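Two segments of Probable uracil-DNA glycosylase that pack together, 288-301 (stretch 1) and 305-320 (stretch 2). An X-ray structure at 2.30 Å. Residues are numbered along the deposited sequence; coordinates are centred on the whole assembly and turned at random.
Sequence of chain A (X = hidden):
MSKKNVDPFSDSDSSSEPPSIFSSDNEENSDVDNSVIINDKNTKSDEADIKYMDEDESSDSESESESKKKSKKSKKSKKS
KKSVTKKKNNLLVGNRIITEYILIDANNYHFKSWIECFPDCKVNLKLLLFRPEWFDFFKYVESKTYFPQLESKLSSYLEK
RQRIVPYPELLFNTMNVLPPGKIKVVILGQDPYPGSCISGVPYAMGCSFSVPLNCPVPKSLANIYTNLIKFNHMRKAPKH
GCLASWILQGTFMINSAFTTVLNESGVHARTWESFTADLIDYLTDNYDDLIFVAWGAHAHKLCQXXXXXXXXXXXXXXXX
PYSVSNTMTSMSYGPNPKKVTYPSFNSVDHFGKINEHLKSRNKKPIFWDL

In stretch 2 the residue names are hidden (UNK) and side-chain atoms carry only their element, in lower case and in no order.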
ATOM      1  N   ASP A 288     -16.825  -9.072  -1.276  1.00 31.34           N
ATOM      2  CA  ASP A 288     -16.596 -10.475  -1.528  1.00 34.98           C
ATOM      3  C   ASP A 288     -15.634 -10.691  -2.673  1.00 30.58           C
ATOM      4  O   ASP A 288     -15.530  -9.867  -3.597  1.00 31.42           O
ATOM      5  CB  ASP A 288     -17.903 -11.194  -1.782  1.00 38.68           C
ATOM      6  CG  ASP A 288     -18.756 -11.293  -0.517  1.00 54.13           C
ATOM      7  OD1 ASP A 288     -19.999 -11.417  -0.633  1.00 60.74           O
ATOM      8  OD2 ASP A 288     -18.189 -11.244   0.594  1.00 59.00           O
ATOM      9  N   ASP A 289     -14.896 -11.798  -2.561  1.00 28.11           N
ATOM     10  CA  ASP A 289     -14.081 -12.271  -3.665  1.00 35.67           C
ATOM     11  C   ASP A 289     -13.037 -11.225  -4.069  1.00 31.94           C
ATOM     12  O   ASP A 289     -12.840 -10.931  -5.255  1.00 26.05           O
ATOM     13  CB  ASP A 289     -14.984 -12.631  -4.847  1.00 34.99           C
ATOM     14  CG  ASP A 289     -14.270 -13.408  -5.906  1.00 48.44           C
ATOM     15  OD1 ASP A 289     -14.430 -13.038  -7.086  1.00 49.98           O
ATOM     16  OD2 ASP A 289     -13.557 -14.374  -5.553  1.00 48.87           O
ATOM     17  N   LEU A 290     -12.414 -10.600  -3.072  1.00 24.47           N
ATOM     18  CA  LEU A 290     -11.259  -9.763  -3.346  1.00 25.39           C
ATOM     19  C   LEU A 290     -10.056 -10.659  -3.570  1.00 25.63           C
ATOM     20  O   LEU A 290     -10.047 -11.831  -3.182  1.00 27.71           O
ATOM     21  CB  LEU A 290     -10.984  -8.803  -2.191  1.00 23.09           C
ATOM     22  CG  LEU A 290     -12.142  -7.901  -1.768  1.00 29.60           C
ATOM     23  CD1 LEU A 290     -11.705  -6.949  -0.656  1.00 28.02           C
ATOM     24  CD2 LEU A 290     -12.710  -7.130  -2.942  1.00 24.00           C
ATOM     25  N   ILE A 291      -9.025 -10.103  -4.190  1.00 20.68           N
ATOM     26  CA  ILE A 291      -7.758 -10.805  -4.335  1.00 20.84           C
ATOM     27  C   ILE A 291      -6.728 -10.140  -3.428  1.00 19.21           C
ATOM     28  O   ILE A 291      -6.481  -8.934  -3.543  1.00 18.38           O
ATOM     29  CB  ILE A 291      -7.288 -10.823  -5.792  1.00 17.08           C
ATOM     30  CG1 ILE A 291      -8.373 -11.471  -6.655  1.00 21.46           C
ATOM     31  CG2 ILE A 291      -5.956 -11.567  -5.883  1.00 19.63           C
ATOM     32  CD1 ILE A 291      -8.253 -11.182  -8.132  1.00 23.95           C
ATOM     33  N   PHE A 292      -6.133 -10.927  -2.530  1.00 16.27           N
ATOM     34  CA  PHE A 292      -5.069 -10.481  -1.641  1.00 17.93           C
ATOM     35  C   PHE A 292      -3.748 -11.075  -2.110  1.00 20.44           C
ATOM     36  O   PHE A 292      -3.625 -12.299  -2.263  1.00 18.90           O
ATOM     37  CB  PHE A 292      -5.347 -10.884  -0.184  1.00 17.67           C
ATOM     38  CG  PHE A 292      -6.402 -10.050   0.483  1.00 17.15           C
ATOM     39  CD1 PHE A 292      -7.745 -10.329   0.293  1.00 15.58           C
ATOM     40  CD2 PHE A 292      -6.046  -8.962   1.285  1.00 18.62           C
ATOM     41  CE1 PHE A 292      -8.733  -9.552   0.890  1.00 17.95           C
ATOM     42  CE2 PHE A 292      -7.026  -8.163   1.893  1.00 18.67           C
ATOM     43  CZ  PHE A 292      -8.379  -8.459   1.689  1.00 20.94           C
ATOM     44  N   VAL A 293      -2.770 -10.204  -2.342  1.00 17.73           N
ATOM     45  CA  VAL A 293      -1.433 -10.588  -2.776  1.00 15.81           C
ATOM     46  C   VAL A 293      -0.488 -10.375  -1.604  1.00 21.81           C
ATOM     47  O   VAL A 293      -0.331  -9.243  -1.127  1.00 21.75           O
ATOM     48  CB  VAL A 293      -0.992  -9.770  -3.997  1.00 16.70           C
ATOM     49  CG1 VAL A 293       0.400 -10.140  -4.388  1.00 14.18           C
ATOM     50  CG2 VAL A 293      -1.941  -9.989  -5.133  1.00 14.14           C
ATOM     51  N   ALA A 294       0.133 -11.461  -1.131  1.00 17.74           N
ATOM     52  CA  ALA A 294       0.998 -11.432   0.045  1.00 19.46           C
ATOM     53  C   ALA A 294       2.447 -11.654  -0.391  1.00 20.70           C
ATOM     54  O   ALA A 294       2.866 -12.786  -0.649  1.00 20.76           O
ATOM     55  CB  ALA A 294       0.558 -12.479   1.070  1.00 18.39           C
ATOM     56  N   TRP A 295       3.216 -10.569  -0.467  1.00 16.38           N
ATOM     57  CA  TRP A 295       4.629 -10.643  -0.802  1.00 18.63           C
ATOM     58  C   TRP A 295       5.449 -10.483   0.490  1.00 21.67           C
ATOM     59  O   TRP A 295       5.549  -9.380   1.043  1.00 16.42           O
ATOM     60  CB  TRP A 295       4.977  -9.576  -1.831  1.00 16.79           C
ATOM     61  CG  TRP A 295       4.364  -9.758  -3.219  1.00 16.73           C
ATOM     62  CD1 TRP A 295       3.973 -10.929  -3.820  1.00 15.32           C
ATOM     63  CD2 TRP A 295       4.097  -8.710  -4.173  1.00 17.36           C
ATOM     64  NE1 TRP A 295       3.482 -10.668  -5.093  1.00 16.77           N
ATOM     65  CE2 TRP A 295       3.550  -9.316  -5.326  1.00 14.97           C
ATOM     66  CE3 TRP A 295       4.276  -7.318  -4.157  1.00 16.01           C
ATOM     67  CZ2 TRP A 295       3.173  -8.583  -6.444  1.00 14.65           C
ATOM     68  CZ3 TRP A 295       3.905  -6.583  -5.287  1.00 17.14           C
ATOM     69  CH2 TRP A 295       3.353  -7.221  -6.408  1.00 15.88           C
ATOM     70  N   GLY A 296       6.042 -11.583   0.961  1.00 19.22           N
ATOM     71  CA  GLY A 296       6.793 -11.577   2.197  1.00 19.18           C
ATOM     72  C   GLY A 296       5.962 -12.017   3.397  1.00 18.98           C
ATOM     73  O   GLY A 296       4.730 -12.107   3.362  1.00 19.63           O
ATOM     74  N   ALA A 297       6.673 -12.288   4.492  1.00 19.73           N
ATOM     75  CA  ALA A 297       6.057 -12.923   5.658  1.00 20.72           C
ATOM     76  C   ALA A 297       5.119 -11.975   6.398  1.00 15.62           C
ATOM     77  O   ALA A 297       4.056 -12.389   6.880  1.00 18.35           O
ATOM     78  CB  ALA A 297       7.150 -13.441   6.594  1.00 22.56           C
ATOM     79  N   HIS A 298       5.489 -10.702   6.489  1.00 17.10           N
ATOM     80  CA  HIS A 298       4.643  -9.713   7.149  1.00 18.63           C
ATOM     81  C   HIS A 298       3.289  -9.551   6.443  1.00 16.28           C
ATOM     82  O   HIS A 298       2.225  -9.592   7.079  1.00 15.99           O
ATOM     83  CB  HIS A 298       5.389  -8.377   7.204  1.00 19.55           C
ATOM     84  CG  HIS A 298       4.545  -7.263   7.718  1.00 23.96           C
ATOM     85  ND1 HIS A 298       4.239  -7.128   9.054  1.00 26.61           N
ATOM     86  CD2 HIS A 298       3.868  -6.286   7.071  1.00 26.08           C
ATOM     87  CE1 HIS A 298       3.436  -6.089   9.214  1.00 29.38           C
ATOM     88  NE2 HIS A 298       3.201  -5.558   8.027  1.00 28.76           N
ATOM     89  N   ALA A 299       3.309  -9.359   5.122  1.00 16.42           N
ATOM     90  CA  ALA A 299       2.053  -9.257   4.380  1.00 19.63           C
ATOM     91  C   ALA A 299       1.231 -10.536   4.525  1.00 19.05           C
ATOM     92  O   ALA A 299      -0.002 -10.490   4.607  1.00 18.91           O
ATOM     93  CB  ALA A 299       2.342  -8.945   2.909  1.00 14.34           C
ATOM     94  N   HIS A 300       1.910 -11.686   4.600  1.00 20.05           N
ATOM     95  CA  HIS A 300       1.229 -12.970   4.727  1.00 19.13           C
ATOM     96  C   HIS A 300       0.528 -13.103   6.076  1.00 19.08           C
ATOM     97  O   HIS A 300      -0.621 -13.586   6.153  1.00 17.44           O
ATOM     98  CB  HIS A 300       2.241 -14.093   4.537  1.00 17.15           C
ATOM     99  CG  HIS A 300       1.634 -15.456   4.622  1.00 22.96           C
ATOM    100  ND1 HIS A 300       2.170 -16.466   5.391  1.00 19.58           N
ATOM    101  CD2 HIS A 300       0.522 -15.969   4.046  1.00 19.44           C
ATOM    102  CE1 HIS A 300       1.426 -17.548   5.267  1.00 21.57           C
ATOM    103  NE2 HIS A 300       0.422 -17.275   4.453  1.00 19.74           N
ATOM    104  N   LYS A 301       1.209 -12.692   7.148  1.00 16.64           N
ATOM    105  CA  LYS A 301       0.540 -12.618   8.438  1.00 20.30           C
ATOM    106  C   LYS A 301      -0.713 -11.775   8.322  1.00 21.61           C
ATOM    107  O   LYS A 301      -1.801 -12.202   8.727  1.00 22.19           O
ATOM    108  CB  LYS A 301       1.471 -12.048   9.505  1.00 20.92           C
ATOM    109  CG  LYS A 301       0.717 -11.672  10.785  1.00 27.86           C
ATOM    110  CD  LYS A 301       1.647 -11.531  11.986  1.00 30.28           C
ATOM    111  CE  LYS A 301       2.437 -10.222  11.943  1.00 35.10           C
ATOM    112  NZ  LYS A 301       1.531  -9.041  11.996  1.00 29.85           N
ATOM    113  N   UNK A 305      -5.624 -12.612   8.309  1.00 22.78           N
ATOM    114  CA  UNK A 305      -6.876 -12.118   8.860  1.00 18.25           C
ATOM    115  C   UNK A 305      -8.049 -12.431   7.956  1.00 21.14           C
ATOM    116  O   UNK A 305      -9.200 -12.290   8.389  1.00 23.40           O
ATOM    117  n   UNK A 305      -8.182  -7.856  12.931  1.00 24.31           N
ATOM    118  c   UNK A 305      -7.069  -8.174  12.289  1.00 24.01           C
ATOM    119  c   UNK A 305      -5.880  -8.609  10.176  1.00 22.14           C
ATOM    120  n   UNK A 305      -5.948  -8.412  12.976  1.00 16.60           N
ATOM    121  c   UNK A 305      -5.734 -10.104  10.007  1.00 21.27           C
ATOM    122  n   UNK A 305      -7.068  -8.265  10.960  1.00 25.44           N
ATOM    123  c   UNK A 305      -6.833 -10.607   9.082  1.00 21.34           C
ATOM    124  N   UNK A 306      -7.779 -12.850   6.723  1.00 21.90           N
ATOM    125  CA  UNK A 306      -8.766 -12.902   5.649  1.00 25.48           C
ATOM    126  C   UNK A 306      -9.231 -14.344   5.495  1.00 27.36           C
ATOM    127  O   UNK A 306      -8.419 -15.275   5.524  1.00 26.35           O
ATOM    128  c   UNK A 306      -9.145 -12.515   3.184  1.00 23.56           C
ATOM    129  c   UNK A 306      -7.715 -10.891   4.463  1.00 20.56           C
ATOM    130  c   UNK A 306      -8.167 -12.364   4.326  1.00 24.18           C
ATOM    131  N   UNK A 307     -10.532 -14.528   5.342  1.00 30.31           N
ATOM    132  CA  UNK A 307     -11.124 -15.841   5.093  1.00 33.23           C
ATOM    133  C   UNK A 307     -10.742 -16.353   3.710  1.00 31.34           C
ATOM    134  O   UNK A 307     -11.234 -15.814   2.711  1.00 29.38           O
ATOM    135  o   UNK A 307     -14.528 -17.148   5.492  1.00 50.32           O
ATOM    136  o   UNK A 307     -12.656 -18.119   4.841  1.00 41.35           O
ATOM    137  c   UNK A 307     -12.642 -15.748   5.208  1.00 33.65           C
ATOM    138  c   UNK A 307     -13.319 -17.103   5.171  1.00 41.54           C
ATOM    139  N   UNK A 308      -9.916 -17.394   3.597  1.00 33.24           N
ATOM    140  CA  UNK A 308      -9.433 -17.830   2.279  1.00 32.58           C
ATOM    141  C   UNK A 308     -10.452 -18.590   1.443  1.00 32.92           C
ATOM    142  O   UNK A 308     -10.135 -18.957   0.309  1.00 38.05           O
ATOM    143  c   UNK A 308      -8.564 -19.265   3.994  1.00 30.77           C
ATOM    144  c   UNK A 308      -8.234 -18.728   2.633  1.00 33.22           C
ATOM    145  c   UNK A 308      -9.330 -18.174   4.704  1.00 29.55           C
ATOM    146  N   UNK A 309     -11.660 -18.844   1.945  1.00 38.71           N
ATOM    147  CA  UNK A 309     -12.713 -19.410   1.109  1.00 43.04           C
ATOM    148  C   UNK A 309     -13.647 -18.342   0.568  1.00 41.41           C
ATOM    149  O   UNK A 309     -14.334 -18.564  -0.437  1.00 45.46           O
ATOM    150  c   UNK A 309     -13.556 -22.633   3.183  1.00 51.37           C
ATOM    151  c   UNK A 309     -14.769 -22.040   3.906  1.00 52.27           C
ATOM    152  c   UNK A 309     -12.692 -21.568   2.496  1.00 45.73           C
ATOM    153  n   UNK A 309     -14.415 -21.085   5.004  1.00 58.34           N
ATOM    154  c   UNK A 309     -13.529 -20.450   1.889  1.00 42.72           C
ATOM    155  N   UNK A 310     -13.663 -17.197   1.213  1.00 33.03           N
ATOM    156  CA  UNK A 310     -14.404 -16.040   0.769  1.00 34.86           C
ATOM    157  C   UNK A 310     -13.566 -15.144  -0.143  1.00 33.49           C
ATOM    158  O   UNK A 310     -14.120 -14.328  -0.895  1.00 31.96           O
ATOM    159  c   UNK A 310     -14.836 -15.282   2.020  1.00 38.69           C
ATOM    160  n   UNK A 310     -18.382 -13.240   2.029  1.00 55.29           N
ATOM    161  c   UNK A 310     -16.129 -14.557   1.977  1.00 46.33           C
ATOM    162  c   UNK A 310     -17.377 -12.788   3.053  1.00 48.71           C
ATOM    163  c   UNK A 310     -16.002 -13.213   2.664  1.00 48.77           C
ATOM    164  N   UNK A 311     -12.242 -15.266  -0.067  1.00 29.88           N
ATOM    165  CA  UNK A 311     -11.327 -14.387  -0.772  1.00 31.88           C
ATOM    166  C   UNK A 311     -10.131 -15.199  -1.236  1.00 30.55           C
ATOM    167  O   UNK A 311      -9.782 -16.226  -0.645  1.00 30.36           O
ATOM    168  c   UNK A 311     -13.455 -10.732   0.419  1.00 27.98           C
ATOM    169  n   UNK A 311     -12.528 -11.389  -0.255  1.00 24.54           N
ATOM    170  c   UNK A 311     -11.932 -12.316   0.573  1.00 26.33           C
ATOM    171  n   UNK A 311     -13.475 -11.193   1.660  1.00 33.38           N
ATOM    172  c   UNK A 311     -10.841 -13.223   0.109  1.00 24.27           C
ATOM    173  c   UNK A 311     -12.535 -12.189   1.782  1.00 25.29           C
ATOM    174  N   UNK A 312      -9.480 -14.692  -2.273  1.00 24.22           N
ATOM    175  CA  UNK A 312      -8.383 -15.382  -2.940  1.00 27.12           C
ATOM    176  C   UNK A 312      -7.050 -14.766  -2.508  1.00 25.16           C
ATOM    177  O   UNK A 312      -6.831 -13.566  -2.710  1.00 20.03           O
ATOM    178  o   UNK A 312      -4.785 -17.812  -7.809  1.00 29.22           O
ATOM    179  c   UNK A 312      -5.708 -17.224  -6.970  1.00 30.07           C
ATOM    180  c   UNK A 312      -7.016 -15.304  -6.397  1.00 27.88           C
ATOM    181  c   UNK A 312      -7.571 -15.970  -5.313  1.00 27.75           C
ATOM    182  c   UNK A 312      -7.184 -17.285  -5.075  1.00 27.16           C
ATOM    183  c   UNK A 312      -8.591 -15.282  -4.448  1.00 26.75           C
ATOM    184  c   UNK A 312      -6.250 -17.917  -5.895  1.00 30.14           C
ATOM    185  c   UNK A 312      -6.088 -15.924  -7.220  1.00 31.99           C
ATOM    186  N   UNK A 313      -6.165 -15.585  -1.920  1.00 19.81           N
ATOM    187  CA  UNK A 313      -4.893 -15.128  -1.357  1.00 19.67           C
ATOM    188  C   UNK A 313      -3.738 -15.779  -2.108  1.00 20.45           C
ATOM    189  O   UNK A 313      -3.642 -17.012  -2.167  1.00 23.59           O
ATOM    190  c   UNK A 313      -4.780 -15.429   0.145  1.00 21.35           C
ATOM    191  c   UNK A 313      -6.084 -15.293   2.346  1.00 25.57           C
ATOM    192  c   UNK A 313      -5.976 -14.837   0.906  1.00 24.40           C
ATOM    193  c   UNK A 313      -3.474 -14.866   0.678  1.00 16.50           C
ATOM    194  N   UNK A 314      -2.842 -14.952  -2.636  1.00 20.48           N
ATOM    195  CA  UNK A 314      -1.687 -15.369  -3.437  1.00 22.35           C
ATOM    196  C   UNK A 314      -0.448 -14.989  -2.652  1.00 20.81           C
ATOM    197  O   UNK A 314      -0.278 -13.812  -2.301  1.00 20.27           O
ATOM    198  c   UNK A 314      -2.894 -15.011  -5.642  1.00 31.77           C
ATOM    199  c   UNK A 314      -1.664 -14.673  -4.808  1.00 26.05           C
ATOM    200  c   UNK A 314      -0.407 -15.019  -5.577  1.00 34.29           C
ATOM    201  c   UNK A 314      -2.995 -14.117  -6.896  1.00 29.81           C
ATOM    202  N   UNK A 315       0.425 -15.965  -2.388  1.00 19.58           N
ATOM    203  CA  UNK A 315       1.540 -15.773  -1.470  1.00 21.09           C
ATOM    204  C   UNK A 315       2.860 -16.182  -2.106  1.00 18.62           C
ATOM    205  O   UNK A 315       2.960 -17.242  -2.725  1.00 22.03           O
ATOM    206  c   UNK A 315       2.368 -16.191   0.832  1.00 19.64           C
ATOM    207  c   UNK A 315       1.332 -16.575  -0.173  1.00 17.45           C
ATOM    208  o   UNK A 315       0.048 -16.270   0.377  1.00 18.99           O
ATOM    209  N   UNK A 316       3.881 -15.362  -1.907  1.00 16.25           N
ATOM    210  CA  UNK A 316       5.237 -15.699  -2.314  1.00 17.96           C
ATOM    211  C   UNK A 316       6.201 -14.903  -1.446  1.00 18.80           C
ATOM    212  O   UNK A 316       5.789 -14.176  -0.539  1.00 18.54           O
ATOM    213  c   UNK A 316       5.456 -15.380  -3.788  1.00 22.60           C
ATOM    214  o   UNK A 316       5.580 -13.973  -3.933  1.00 23.01           O
ATOM    215  N   UNK A 317       7.493 -15.016  -1.747  1.00 18.74           N
ATOM    216  CA  UNK A 317       8.455 -14.153  -1.082  1.00 18.95           C
ATOM    217  C   UNK A 317       8.372 -12.729  -1.643  1.00 21.30           C
ATOM    218  O   UNK A 317       7.751 -12.458  -2.680  1.00 16.22           O
ATOM    219  o   UNK A 317      10.440 -14.308  -2.493  1.00 19.95           O
ATOM    220  c   UNK A 317       9.880 -14.689  -1.238  1.00 22.59           C
ATOM    221  N   UNK A 318       9.050 -11.826  -0.944  1.00 20.23           N
ATOM    222  CA  UNK A 318       9.039 -10.413  -1.277  1.00 19.52           C
ATOM    223  C   UNK A 318       9.930 -10.132  -2.490  1.00 21.37           C
ATOM    224  O   UNK A 318      10.966 -10.784  -2.676  1.00 21.57           O
ATOM    225  n   UNK A 318      10.138  -7.275  -0.820  1.00 24.99           N
ATOM    226  n   UNK A 318       8.577  -6.058  -0.004  1.00 22.46           N
ATOM    227  c   UNK A 318       9.282  -8.133  -0.164  1.00 20.63           C
ATOM    228  c   UNK A 318       8.303  -7.357   0.360  1.00 19.40           C
ATOM    229  c   UNK A 318       9.528  -9.611  -0.073  1.00 18.16           C
ATOM    230  c   UNK A 318       9.694  -6.036  -0.706  1.00 22.66           C
ATOM    231  N   UNK A 319       9.562  -9.149  -3.316  1.00 19.11           N
ATOM    232  CA  UNK A 319      10.352  -8.848  -4.519  1.00 19.86           C
ATOM    233  C   UNK A 319      11.642  -8.106  -4.260  1.00 21.86           C
ATOM    234  O   UNK A 319      12.379  -7.854  -5.221  1.00 18.17           O
ATOM    235  c   UNK A 319       8.553  -7.304  -4.343  1.00 18.37           C
ATOM    236  c   UNK A 319       9.405  -7.964  -5.348  1.00 19.58           C
ATOM    237  c   UNK A 319       8.301  -8.385  -3.303  1.00 20.49           C
ATOM    238  N   UNK A 320      11.937  -7.704  -3.026  1.00 22.89           N
ATOM    239  CA  UNK A 320      13.192  -7.011  -2.790  1.00 22.90           C
ATOM    240  C   UNK A 320      14.358  -7.912  -3.203  1.00 21.82           C
ATOM    241  O   UNK A 320      14.224  -9.138  -3.194  1.00 22.90           O
ATOM    242  o   UNK A 320      14.138  -7.551  -0.633  1.00 31.29           O
ATOM    243  c   UNK A 320      13.322  -6.622  -1.324  1.00 25.40           C
TER

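Position 305 has three carbons in a row, a nitrogen, then a carbon carrying two more nitrogens. Its backbone N is 3.9 Å from Lys301 O. The guanidinium makes it Arg305.

Position 306 has three carbons, one carrying the other two. One methyl sits over a face of the Phe292 ring. This is Val306; CG2 is 3.8 Å from the centroid of the Phe292 ring.

Positions 307 to 309 do not touch stretch 1. At 307, two carbons, the second bearing two oxygens, give Asp307. At 308, three carbons closing a ring onto the backbone N give Pro308. At 309, four carbons in a row ending in nitrogen give Lys309. Lys309 N donates a hydrogen bond to Asp307 OD1 at 3.1 Å.

Position 310 has the same chain of four carbons and a nitrogen. The nitrogen reaches OD2 of Asp288. This is Lys310, and the NZ to Asp288 OD2 distance is 2.5 Å, a very short salt bridge.

Position 311 has one carbon, then a five-membered ring of three carbons and two nitrogens. A ring nitrogen accepts a hydrogen bond from Leu290 N, and the edge of Phe292 points toward the ring face. This is His311; Leu290 N to ND1 is 2.9 Å.

Position 312: one carbon, then a six-carbon ring bearing an oxygen. A ring carbon meets Ile291. This is Tyr312; CD2 lies 3.9 Å from Ile291 CG2.

Position 313: four carbons, forked at the first, one arm two carbons long, against Phe292. This is Ile313; CG1 is 4.1 Å from Phe292 CB.

Position 314: the same fork, against Ile291. This is Ile314; CD1 is 4.0 Å from Ile291 CG2.

Position 315: one carbon carrying an oxygen and a methyl, the methyl over a face of the His300 ring. This is Thr315.

Position 316: one carbon and one oxygen, the oxygen near Trp295. This is Ser316; OG is 3.4 Å from Trp295 CD1 and donates to the backbone O of 317.

Position 317: one carbon and one oxygen; the CA-to-CB bond points away from stretch 1. This is Ser317.

Position 318: one carbon and a ring of three carbons and two nitrogens, its edge meeting Trp295 O. This is His318.

Position 319: three carbons closed onto the backbone N, packing on Trp295. This is Pro319; CD is 3.8 Å from Trp295 CB.

Position 320: one carbon and one oxygen, out of reach: Ser320.

Strands 291-295 and 312-316 pair in parallel. Alternating backbone hydrogen bonds, from Tyr312 N to Leu290 O (3.1 Å) through Gly296 N to Ser316 O (3.0 Å), hold the register. Paired residues therefore share a face: Ile291, Tyr312 and Ile314 on one, Phe292 and Ile313 on the other. The Lys310-Asp288 salt bridge and Val306 on Phe292 extend the contact beyond the strands.

Stretch 2 (305-320) RVDPKKHYIITSSHPS
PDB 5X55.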